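Local coordinates for predicted protease of the collagenase family (Methanopyrus kandleri, PDB 5D88) that is a TIM-barrel peptidase of the U32 family that hydrolyses peptide bonds and carries a zinc-binding site, at the interface of chains A and B. Residues are numbered along the deposited sequence; one frame, centred on the assembly and turned at random. Chains: chain A/B, Predicted protease of the collagenase family.

Contact 1: the interface of chains A and B. Residues chain A 87, 142-143, 195, 201, 205; chain B 201-202, 205.
B:Phe201 pushes its ring into chain A at the aromatic centre of a two-fold symmetric interface, probably that of a dimer, hiding 74 Å² against A:Thr87, A:Phe195 and A:Phe201. The tip leads: CZ of B:Phe201 lies 3.7 Å from CB of A:Thr87, with the methyl CG2 beside it. With CG anti to the backbone N (chi1 166°), the ring swings away from helix 200-213 towards this threonine. A:Phe195 meets it edge-to-face, ring centres 5.6 Å apart, while the carbonyl O of A:Thr142 sits in plane at the rim, near CE2. The symmetry mate A:Phe201 runs alongside pointing the other way, its plane turned 89°, again edge-to-face. The CE1 atoms of these two rings are modelled too close together, a doubtful detail. A:Thr87 contributes polar atoms as well. Its carbonyl O receives the side-chain amide ND2 of B:Asn205 at 2.9 Å, a bent bond made from above the carbonyl plane, though the oxygen lies close to the plane of the donor amide. Weaker amide-to-amide bonds link the two Asn205 side chains tip to tip. Within chain A, the hydroxyl OG1 of A:Thr87 donates to OD1 of A:Asn205 at 2.7 Å, which helps fix which end of that amide carries the oxygen.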
loop_
_atom_site.group_PDB
_atom_site.type_symbol
_atom_site.label_atom_id
_atom_site.label_comp_id
_atom_site.label_asym_id
_atom_site.label_seq_id
_atom_site.Cartn_x
_atom_site.Cartn_y
_atom_site.Cartn_z
ATOM N N THR A 87 -1.038 -7.465 1.942
ATOM C CA THR A 87 -0.381 -6.489 1.089
ATOM C C THR A 87 1.048 -6.213 1.510
ATOM O O THR A 87 1.752 -5.452 0.827
ATOM C CB THR A 87 -1.195 -5.190 1.054
ATOM O OG1 THR A 87 -1.483 -4.733 2.385
ATOM C CG2 THR A 87 -2.490 -5.433 0.283
ATOM N N THR A 142 -7.736 -6.186 -2.785
ATOM C CA THR A 142 -6.798 -5.398 -1.981
ATOM C C THR A 142 -5.532 -5.014 -2.741
ATOM O O THR A 142 -4.760 -4.188 -2.245
ATOM C CB THR A 142 -6.400 -6.147 -0.720
ATOM O OG1 THR A 142 -5.759 -7.372 -1.103
ATOM C CG2 THR A 142 -7.644 -6.424 0.155
ATOM N N ALA A 143 -5.307 -5.584 -3.925
ATOM C CA ALA A 143 -4.219 -5.131 -4.775
ATOM C C ALA A 143 -4.552 -3.843 -5.531
ATOM O O ALA A 143 -3.666 -3.281 -6.194
ATOM C CB ALA A 143 -3.845 -6.227 -5.767
ATOM N N PHE A 195 -9.762 1.383 -2.729
ATOM C CA PHE A 195 -8.499 2.034 -2.459
ATOM C C PHE A 195 -8.605 3.552 -2.523
ATOM O O PHE A 195 -7.690 4.240 -2.050
ATOM C CB PHE A 195 -7.450 1.511 -3.456
ATOM C CG PHE A 195 -6.064 1.662 -2.986
ATOM C CD1 PHE A 195 -5.489 0.688 -2.183
ATOM C CD2 PHE A 195 -5.318 2.767 -3.350
ATOM C CE1 PHE A 195 -4.189 0.796 -1.755
ATOM C CE2 PHE A 195 -4.010 2.906 -2.900
ATOM C CZ PHE A 195 -3.447 1.910 -2.097
ATOM N N PHE A 201 -5.204 1.690 2.460
ATOM C CA PHE A 201 -3.857 1.178 2.176
ATOM C C PHE A 201 -3.105 0.845 3.469
ATOM O O PHE A 201 -2.575 -0.262 3.651
ATOM C CB PHE A 201 -3.226 2.298 1.323
ATOM C CG PHE A 201 -1.758 2.289 1.108
ATOM C CD1 PHE A 201 -0.982 1.169 1.113
ATOM C CD2 PHE A 201 -1.180 3.498 0.702
ATOM C CE1 PHE A 201 0.409 1.272 0.831
ATOM C CE2 PHE A 201 0.139 3.619 0.428
ATOM C CZ PHE A 201 0.953 2.501 0.481
ATOM N N ASN A 205 -2.425 -2.849 5.382
ATOM C CA ASN A 205 -1.067 -3.249 5.747
ATOM C C ASN A 205 -1.026 -3.703 7.200
ATOM O O ASN A 205 -0.392 -4.713 7.531
ATOM C CB ASN A 205 -0.088 -2.086 5.538
ATOM C CG ASN A 205 0.317 -1.870 4.076
ATOM O OD1 ASN A 205 0.115 -2.714 3.195
ATOM N ND2 ASN A 205 0.964 -0.729 3.837
ATOM N N PHE B 201 3.518 -0.093 -4.858
ATOM C CA PHE B 201 2.899 -0.271 -3.538
ATOM C C PHE B 201 3.630 -1.343 -2.722
ATOM O O PHE B 201 4.037 -1.124 -1.570
ATOM C CB PHE B 201 1.430 -0.596 -3.877
ATOM C CG PHE B 201 0.559 -1.153 -2.814
ATOM C CD1 PHE B 201 0.724 -0.924 -1.481
ATOM C CD2 PHE B 201 -0.602 -1.809 -3.238
ATOM C CE1 PHE B 201 -0.212 -1.458 -0.551
ATOM C CE2 PHE B 201 -1.507 -2.323 -2.373
ATOM C CZ PHE B 201 -1.326 -2.147 -1.012
ATOM N N PHE B 202 3.847 -2.500 -3.341
ATOM C CA PHE B 202 4.423 -3.634 -2.647
ATOM C C PHE B 202 5.916 -3.436 -2.427
ATOM O O PHE B 202 6.450 -3.804 -1.375
ATOM C CB PHE B 202 4.142 -4.903 -3.454
ATOM C CG PHE B 202 2.671 -5.122 -3.695
ATOM C CD1 PHE B 202 1.888 -5.711 -2.714
ATOM C CD2 PHE B 202 2.069 -4.689 -4.866
ATOM C CE1 PHE B 202 0.536 -5.892 -2.902
ATOM C CE2 PHE B 202 0.698 -4.853 -5.068
ATOM C CZ PHE B 202 -0.070 -5.457 -4.085
ATOM N N ASN B 205 6.470 -0.984 0.372
ATOM C CA ASN B 205 6.262 -1.673 1.644
ATOM C C ASN B 205 7.515 -2.447 2.033
ATOM O O ASN B 205 7.934 -2.432 3.198
ATOM C CB ASN B 205 5.069 -2.633 1.548
ATOM C CG ASN B 205 3.705 -1.942 1.647
ATOM O OD1 ASN B 205 3.573 -0.780 2.052
ATOM N ND2 ASN B 205 2.664 -2.709 1.324
#

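Contact 2: the interface of chains A and B. Residues chain A 87, 121-124, 143, 154; chain B 198-199, 202, 225.
A:Pro123 lies over the face of B:Phe202, its ring carbon CD 3.4 Å from the centroid and almost exactly above the middle, a CH-pi contact. CG of the same proline also reaches CG1 of B:Val199, 3.8 Å away. At the far end of the phenylalanine, the backbone O of A:Ala121 stands 3.3 Å from CZ, so the ring tip ends against the chain leading into the proline. The polar contact is made by B:Tyr225, whose phenol OH donates to the carboxylate OD1 of A:Asp122 at 2.7 Å. The acceptor lies in plane at the tyrosine's edge, whereas the hydroxyl meets OD1 on its syn side, tilted 30° out of the carboxylate plane. One shell further out, the backbone N of A:Tyr124 donates to the same OD1 at 3.1 Å, from the opposite face of the carboxylate. A:Asp122, with CG anti to its backbone N (chi1 -173°), thus caps the start of helix 123-132, and the cap in turn holds OD1 ready for the tyrosine. A:Phe154, on helix 148-157, borders the patch more loosely, near B:Pro198. Together these contacts seat the first turn of a chain A helix against helix 200-213 of chain B, probably steadying the dimer seen here.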
loop_
_atom_site.group_PDB
_atom_site.type_symbol
_atom_site.label_atom_id
_atom_site.label_comp_id
_atom_site.label_asym_id
_atom_site.label_seq_id
_atom_site.Cartn_x
_atom_site.Cartn_y
_atom_site.Cartn_z
ATOM N N THR A 87 -1.038 -7.465 1.942
ATOM C CA THR A 87 -0.381 -6.489 1.089
ATOM C C THR A 87 1.048 -6.213 1.510
ATOM O O THR A 87 1.752 -5.452 0.827
ATOM C CB THR A 87 -1.195 -5.190 1.054
ATOM O OG1 THR A 87 -1.483 -4.733 2.385
ATOM C CG2 THR A 87 -2.490 -5.433 0.283
ATOM N N ALA A 121 -2.804 -10.773 -3.084
ATOM C CA ALA A 121 -2.460 -9.451 -3.583
ATOM C C ALA A 121 -1.013 -9.315 -4.027
ATOM O O ALA A 121 -0.731 -8.588 -4.974
ATOM C CB ALA A 121 -2.739 -8.407 -2.515
ATOM N N ASP A 122 -0.086 -9.959 -3.338
ATOM C CA ASP A 122 1.324 -9.719 -3.551
ATOM C C ASP A 122 1.734 -10.242 -4.919
ATOM O O ASP A 122 1.545 -11.430 -5.196
ATOM C CB ASP A 122 2.083 -10.404 -2.418
ATOM C CG ASP A 122 3.591 -10.110 -2.400
ATOM O OD1 ASP A 122 4.165 -9.660 -3.388
ATOM O OD2 ASP A 122 4.210 -10.358 -1.339
ATOM N N PRO A 123 2.266 -9.396 -5.800
ATOM C CA PRO A 123 2.697 -9.853 -7.129
ATOM C C PRO A 123 3.672 -11.016 -7.103
ATOM O O PRO A 123 3.701 -11.856 -8.022
ATOM C CB PRO A 123 3.372 -8.603 -7.710
ATOM C CG PRO A 123 2.924 -7.479 -6.945
ATOM C CD PRO A 123 2.487 -7.953 -5.603
ATOM N N TYR A 124 4.512 -11.077 -6.085
ATOM C CA TYR A 124 5.460 -12.180 -6.024
ATOM C C TYR A 124 4.737 -13.502 -5.790
ATOM O O TYR A 124 5.111 -14.531 -6.368
ATOM C CB TYR A 124 6.480 -11.883 -4.929
ATOM C CG TYR A 124 7.556 -12.903 -4.720
ATOM C CD1 TYR A 124 8.285 -13.425 -5.783
ATOM C CD2 TYR A 124 7.887 -13.316 -3.440
ATOM C CE1 TYR A 124 9.311 -14.335 -5.558
ATOM C CE2 TYR A 124 8.894 -14.235 -3.217
ATOM C CZ TYR A 124 9.600 -14.732 -4.276
ATOM O OH TYR A 124 10.599 -15.635 -4.039
ATOM N N ALA A 143 -5.307 -5.584 -3.925
ATOM C CA ALA A 143 -4.219 -5.131 -4.775
ATOM C C ALA A 143 -4.552 -3.843 -5.531
ATOM O O ALA A 143 -3.666 -3.281 -6.194
ATOM C CB ALA A 143 -3.845 -6.227 -5.767
ATOM N N PHE A 154 -0.554 -7.864 -13.866
ATOM C CA PHE A 154 -0.919 -9.019 -13.051
ATOM C C PHE A 154 -1.211 -10.241 -13.919
ATOM O O PHE A 154 -0.870 -11.372 -13.541
ATOM C CB PHE A 154 -2.105 -8.686 -12.143
ATOM C CG PHE A 154 -1.712 -8.110 -10.820
ATOM C CD1 PHE A 154 -1.251 -8.920 -9.792
ATOM C CD2 PHE A 154 -1.785 -6.756 -10.601
ATOM C CE1 PHE A 154 -0.905 -8.383 -8.569
ATOM C CE2 PHE A 154 -1.430 -6.220 -9.386
ATOM C CZ PHE A 154 -0.987 -7.028 -8.375
ATOM N N PRO B 198 2.575 -0.715 -11.536
ATOM C CA PRO B 198 1.823 -1.898 -11.076
ATOM C C PRO B 198 2.265 -2.487 -9.729
ATOM O O PRO B 198 1.438 -3.068 -9.023
ATOM C CB PRO B 198 2.039 -2.898 -12.216
ATOM C CG PRO B 198 3.344 -2.441 -12.889
ATOM C CD PRO B 198 3.225 -0.937 -12.846
ATOM N N VAL B 199 3.534 -2.385 -9.343
ATOM C CA VAL B 199 4.010 -3.076 -8.148
ATOM C C VAL B 199 4.645 -2.130 -7.133
ATOM O O VAL B 199 5.099 -2.589 -6.082
ATOM C CB VAL B 199 4.967 -4.233 -8.503
ATOM C CG1 VAL B 199 4.368 -5.114 -9.590
ATOM C CG2 VAL B 199 6.268 -3.745 -8.918
ATOM N N PHE B 202 3.847 -2.500 -3.341
ATOM C CA PHE B 202 4.423 -3.634 -2.647
ATOM C C PHE B 202 5.916 -3.436 -2.427
ATOM O O PHE B 202 6.450 -3.804 -1.375
ATOM C CB PHE B 202 4.142 -4.903 -3.454
ATOM C CG PHE B 202 2.671 -5.122 -3.695
ATOM C CD1 PHE B 202 1.888 -5.711 -2.714
ATOM C CD2 PHE B 202 2.069 -4.689 -4.866
ATOM C CE1 PHE B 202 0.536 -5.892 -2.902
ATOM C CE2 PHE B 202 0.698 -4.853 -5.068
ATOM C CZ PHE B 202 -0.070 -5.457 -4.085
ATOM N N TYR B 225 10.730 -7.727 -6.670
ATOM C CA TYR B 225 10.025 -6.778 -7.516
ATOM C C TYR B 225 10.942 -6.158 -8.556
ATOM O O TYR B 225 10.456 -5.666 -9.577
ATOM C CB TYR B 225 9.377 -5.689 -6.626
ATOM C CG TYR B 225 8.516 -6.286 -5.538
ATOM C CD1 TYR B 225 7.388 -7.036 -5.843
ATOM C CD2 TYR B 225 8.849 -6.145 -4.204
ATOM C CE1 TYR B 225 6.626 -7.638 -4.844
ATOM C CE2 TYR B 225 8.077 -6.747 -3.211
ATOM C CZ TYR B 225 6.979 -7.491 -3.548
ATOM O OH TYR B 225 6.220 -8.082 -2.561
#

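Contact 3: the interface of chains A and B. Residues chain A 87-88, 90, 205, 209; chain B 87-88, 90, 205, 209.
SG of A:Cys88 stands anti to its backbone N (chi1 -170°), and CG of B:His209 stands anti to its carbonyl carbon (chi1 -79°); these torsions bring the sulfur and the imidazole of opposite chains together. Cys88 and His209 bind zinc here. The two sulfurs and two NE2 nitrogens sit at the corners of a tetrahedron, so a single zinc on the two-fold axis is very probably held by both chains. The spacings between these ligands fit that reading: SG of A:Cys88 lies 3.4 Å from NE2 of B:His209, NE2 of A:His209 is 3.2 Å from NE2 of B:His209, and the SG atoms of A:Cys88 and B:Cys88 are 4.0 Å apart. The second shell steadies both ligands. CA of A:Gly90 packs over the centre of the B:His209 ring, 3.5 Å from its centroid, and the backbone N of A:Gly90 donates a nearly straight bond (160° at H) to SG of A:Cys88. CB of A:Asn205 touches SG of B:Cys88 at 3.7 Å, while its ND2 holds the carbonyl O of B:Thr87. An alanine in place of A:Asn205 would probably leave that carbonyl and the hydroxyl of A:Thr87 without their amide mate, and so free the loop bearing B:Cys88 to shift. In each chain the cysteine lies in the loop after strand 79-83, whereas the histidine projects from helix 200-213, so loop and helix from both barrels converge at the axis.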
loop_
_atom_site.group_PDB
_atom_site.type_symbol
_atom_site.label_atom_id
_atom_site.label_comp_id
_atom_site.label_asym_id
_atom_site.label_seq_id
_atom_site.Cartn_x
_atom_site.Cartn_y
_atom_site.Cartn_z
ATOM N N THR A 87 -1.038 -7.465 1.942
ATOM C CA THR A 87 -0.381 -6.489 1.089
ATOM C C THR A 87 1.048 -6.213 1.510
ATOM O O THR A 87 1.752 -5.452 0.827
ATOM C CB THR A 87 -1.195 -5.190 1.054
ATOM O OG1 THR A 87 -1.483 -4.733 2.385
ATOM C CG2 THR A 87 -2.490 -5.433 0.283
ATOM N N CYS A 88 1.491 -6.820 2.612
ATOM C CA CYS A 88 2.850 -6.679 3.112
ATOM C C CYS A 88 3.195 -7.916 3.924
ATOM O O CYS A 88 2.380 -8.379 4.723
ATOM C CB CYS A 88 3.019 -5.424 3.979
ATOM S SG CYS A 88 4.754 -5.073 4.357
ATOM N N GLY A 90 6.430 -7.828 5.343
ATOM C CA GLY A 90 7.619 -7.355 6.001
ATOM C C GLY A 90 8.836 -7.722 5.192
ATOM O O GLY A 90 8.832 -7.633 3.972
ATOM N N ASN A 205 -2.425 -2.849 5.382
ATOM C CA ASN A 205 -1.067 -3.249 5.747
ATOM C C ASN A 205 -1.026 -3.703 7.200
ATOM O O ASN A 205 -0.392 -4.713 7.531
ATOM C CB ASN A 205 -0.088 -2.086 5.538
ATOM C CG ASN A 205 0.317 -1.870 4.076
ATOM O OD1 ASN A 205 0.115 -2.714 3.195
ATOM N ND2 ASN A 205 0.964 -0.729 3.837
ATOM N N HIS A 209 -0.290 -7.790 8.800
ATOM C CA HIS A 209 0.674 -8.204 9.810
ATOM C C HIS A 209 -0.014 -8.804 11.026
ATOM O O HIS A 209 0.436 -9.817 11.570
ATOM C CB HIS A 209 1.513 -7.004 10.235
ATOM C CG HIS A 209 2.600 -6.651 9.284
ATOM N ND1 HIS A 209 3.842 -7.242 9.324
ATOM C CD2 HIS A 209 2.650 -5.735 8.293
ATOM C CE1 HIS A 209 4.605 -6.720 8.376
ATOM N NE2 HIS A 209 3.908 -5.796 7.745
ATOM N N THR B 87 5.525 3.213 4.441
ATOM C CA THR B 87 4.112 2.954 4.219
ATOM C C THR B 87 3.584 1.824 5.080
ATOM O O THR B 87 2.376 1.541 5.046
ATOM C CB THR B 87 3.858 2.667 2.735
ATOM O OG1 THR B 87 4.744 1.643 2.254
ATOM C CG2 THR B 87 4.051 3.954 1.937
ATOM N N CYS B 88 4.460 1.181 5.854
ATOM C CA CYS B 88 4.088 0.105 6.760
ATOM C C CYS B 88 5.106 0.050 7.887
ATOM O O CYS B 88 6.309 0.145 7.639
ATOM C CB CYS B 88 4.028 -1.253 6.048
ATOM S SG CYS B 88 3.283 -2.542 7.077
ATOM N N GLY B 90 4.508 -2.536 10.218
ATOM C CA GLY B 90 4.173 -3.820 10.777
ATOM C C GLY B 90 3.167 -3.652 11.886
ATOM O O GLY B 90 2.242 -2.860 11.783
ATOM N N ASN B 205 6.470 -0.984 0.372
ATOM C CA ASN B 205 6.262 -1.673 1.644
ATOM C C ASN B 205 7.515 -2.447 2.033
ATOM O O ASN B 205 7.934 -2.432 3.198
ATOM C CB ASN B 205 5.069 -2.633 1.548
ATOM C CG ASN B 205 3.705 -1.942 1.647
ATOM O OD1 ASN B 205 3.573 -0.780 2.052
ATOM N ND2 ASN B 205 2.664 -2.709 1.324
ATOM N N HIS B 209 10.291 -1.686 5.429
ATOM C CA HIS B 209 10.751 -2.621 6.445
ATOM C C HIS B 209 12.260 -2.800 6.397
ATOM O O HIS B 209 12.924 -2.842 7.437
ATOM C CB HIS B 209 10.068 -3.970 6.242
ATOM C CG HIS B 209 8.675 -4.033 6.757
ATOM N ND1 HIS B 209 8.381 -4.340 8.066
ATOM C CD2 HIS B 209 7.489 -3.872 6.132
ATOM C CE1 HIS B 209 7.068 -4.340 8.231
ATOM N NE2 HIS B 209 6.505 -4.070 7.069
#

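Contact 4: the interface of chains A and B. Residues chain A 195-198; chain B 150, 195.
The backbone at A:Phe195 and A:Arg196 has helical phi and psi values and then opens out at A:Asp197 (psi 134°), a turn whose successive carbonyls gather round the end of B:Lys150. That lysine hides 84 Å² against chain A. Its chain runs extended beyond CG from helix 148-157, passing alongside A:Pro198, where CG of the lysine lies 4.1 Å from the proline CA. At its tip the side-chain amine NZ donates to the carbonyl O of A:Phe195 at 2.9 Å, with a C=O...N angle of 148° and the donor somewhat tilted from the carbonyl plane. The carbonyl O of A:Arg196, 3.7 Å from CE of B:Lys150, would probably also favour a positive charge here. NZ of B:Lys150 further approaches the A:Phe195 ring, 3.7 Å from CD2 of A:Phe195, the two side chains crossing at about a right angle. An alanine in place of B:Lys150 would probably leave the A:Phe195 carbonyl without its amine donor and open a gap beside A:Pro198. A second junction lies at the other end of the phenylalanine. With CG anti to the backbone N (chi1 -157°), the A:Phe195 ring points at its symmetry mate, and the two meet tip to tip. CZ of A:Phe195 is 3.2 Å from CZ of B:Phe195, a tight fit. The site thus ties the turn before helix 200-213 to helix 148-157 of the other chain, probably adding both a polar tether and an apolar seam to the dimer.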
loop_
_atom_site.group_PDB
_atom_site.type_symbol
_atom_site.label_atom_id
_atom_site.label_comp_id
_atom_site.label_asym_id
_atom_site.label_seq_id
_atom_site.Cartn_x
_atom_site.Cartn_y
_atom_site.Cartn_z
ATOM N N PHE A 195 -9.762 1.383 -2.729
ATOM C CA PHE A 195 -8.499 2.034 -2.459
ATOM C C PHE A 195 -8.605 3.552 -2.523
ATOM O O PHE A 195 -7.690 4.240 -2.050
ATOM C CB PHE A 195 -7.450 1.511 -3.456
ATOM C CG PHE A 195 -6.064 1.662 -2.986
ATOM C CD1 PHE A 195 -5.489 0.688 -2.183
ATOM C CD2 PHE A 195 -5.318 2.767 -3.350
ATOM C CE1 PHE A 195 -4.189 0.796 -1.755
ATOM C CE2 PHE A 195 -4.010 2.906 -2.900
ATOM C CZ PHE A 195 -3.447 1.910 -2.097
ATOM N N ARG A 196 -9.711 4.095 -3.069
ATOM C CA ARG A 196 -9.972 5.523 -2.987
ATOM C C ARG A 196 -10.195 5.993 -1.557
ATOM O O ARG A 196 -10.112 7.200 -1.300
ATOM C CB ARG A 196 -11.185 5.872 -3.847
ATOM C CG ARG A 196 -10.869 5.767 -5.326
ATOM C CD ARG A 196 -11.994 6.174 -6.196
ATOM N NE ARG A 196 -11.610 5.941 -7.589
ATOM C CZ ARG A 196 -12.399 6.143 -8.644
ATOM N NH1 ARG A 196 -13.646 6.582 -8.494
ATOM N NH2 ARG A 196 -11.932 5.889 -9.864
ATOM N N ASP A 197 -10.496 5.074 -0.641
ATOM C CA ASP A 197 -10.597 5.395 0.772
ATOM C C ASP A 197 -9.270 5.982 1.246
ATOM O O ASP A 197 -8.207 5.411 0.980
ATOM C CB ASP A 197 -10.955 4.115 1.557
ATOM C CG ASP A 197 -11.032 4.308 3.057
ATOM O OD1 ASP A 197 -9.984 4.431 3.709
ATOM O OD2 ASP A 197 -12.158 4.276 3.599
ATOM N N PRO A 198 -9.286 7.074 1.988
ATOM C CA PRO A 198 -8.012 7.762 2.270
ATOM C C PRO A 198 -6.967 6.942 3.040
ATOM O O PRO A 198 -5.769 7.171 2.862
ATOM C CB PRO A 198 -8.462 8.983 3.078
ATOM C CG PRO A 198 -9.810 8.568 3.690
ATOM C CD PRO A 198 -10.448 7.781 2.571
ATOM N N LYS B 150 -8.705 12.414 -0.871
ATOM C CA LYS B 150 -7.534 11.977 -0.121
ATOM C C LYS B 150 -6.781 13.164 0.451
ATOM O O LYS B 150 -6.324 13.128 1.600
ATOM C CB LYS B 150 -6.616 11.140 -1.006
ATOM C CG LYS B 150 -7.102 9.731 -1.184
ATOM C CD LYS B 150 -6.060 8.826 -1.855
ATOM C CE LYS B 150 -6.440 7.350 -1.616
ATOM N NZ LYS B 150 -5.710 6.364 -2.443
ATOM N N PHE B 195 2.136 5.844 -8.121
ATOM C CA PHE B 195 1.398 4.695 -7.644
ATOM C C PHE B 195 0.670 3.966 -8.766
ATOM O O PHE B 195 0.233 2.827 -8.560
ATOM C CB PHE B 195 0.413 5.156 -6.555
ATOM C CG PHE B 195 0.003 4.082 -5.638
ATOM C CD1 PHE B 195 0.774 3.780 -4.526
ATOM C CD2 PHE B 195 -1.162 3.372 -5.868
ATOM C CE1 PHE B 195 0.395 2.799 -3.643
ATOM C CE2 PHE B 195 -1.544 2.356 -5.000
ATOM C CZ PHE B 195 -0.755 2.071 -3.881
#

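Contact 1 lies between its neighbours, its C-alpha centre about 8 Å from those of contacts 2 and 3 and about 11 Å from that of contact 4. A:Thr87 takes part in contacts 1, 2 and 3, and A:Phe195 joins contact 1 to contact 4. Contacts 3 and 4, like contacts 2 and 4, are about 17 Å apart, so the zinc-ligand cluster and the lysine tether belong to separate reaches of one surface. Helix 200-213 contributes residues to contacts 1, 2 and 3. A disturbance of this helix would therefore probably be felt by both the aromatic packing and the metal ligands.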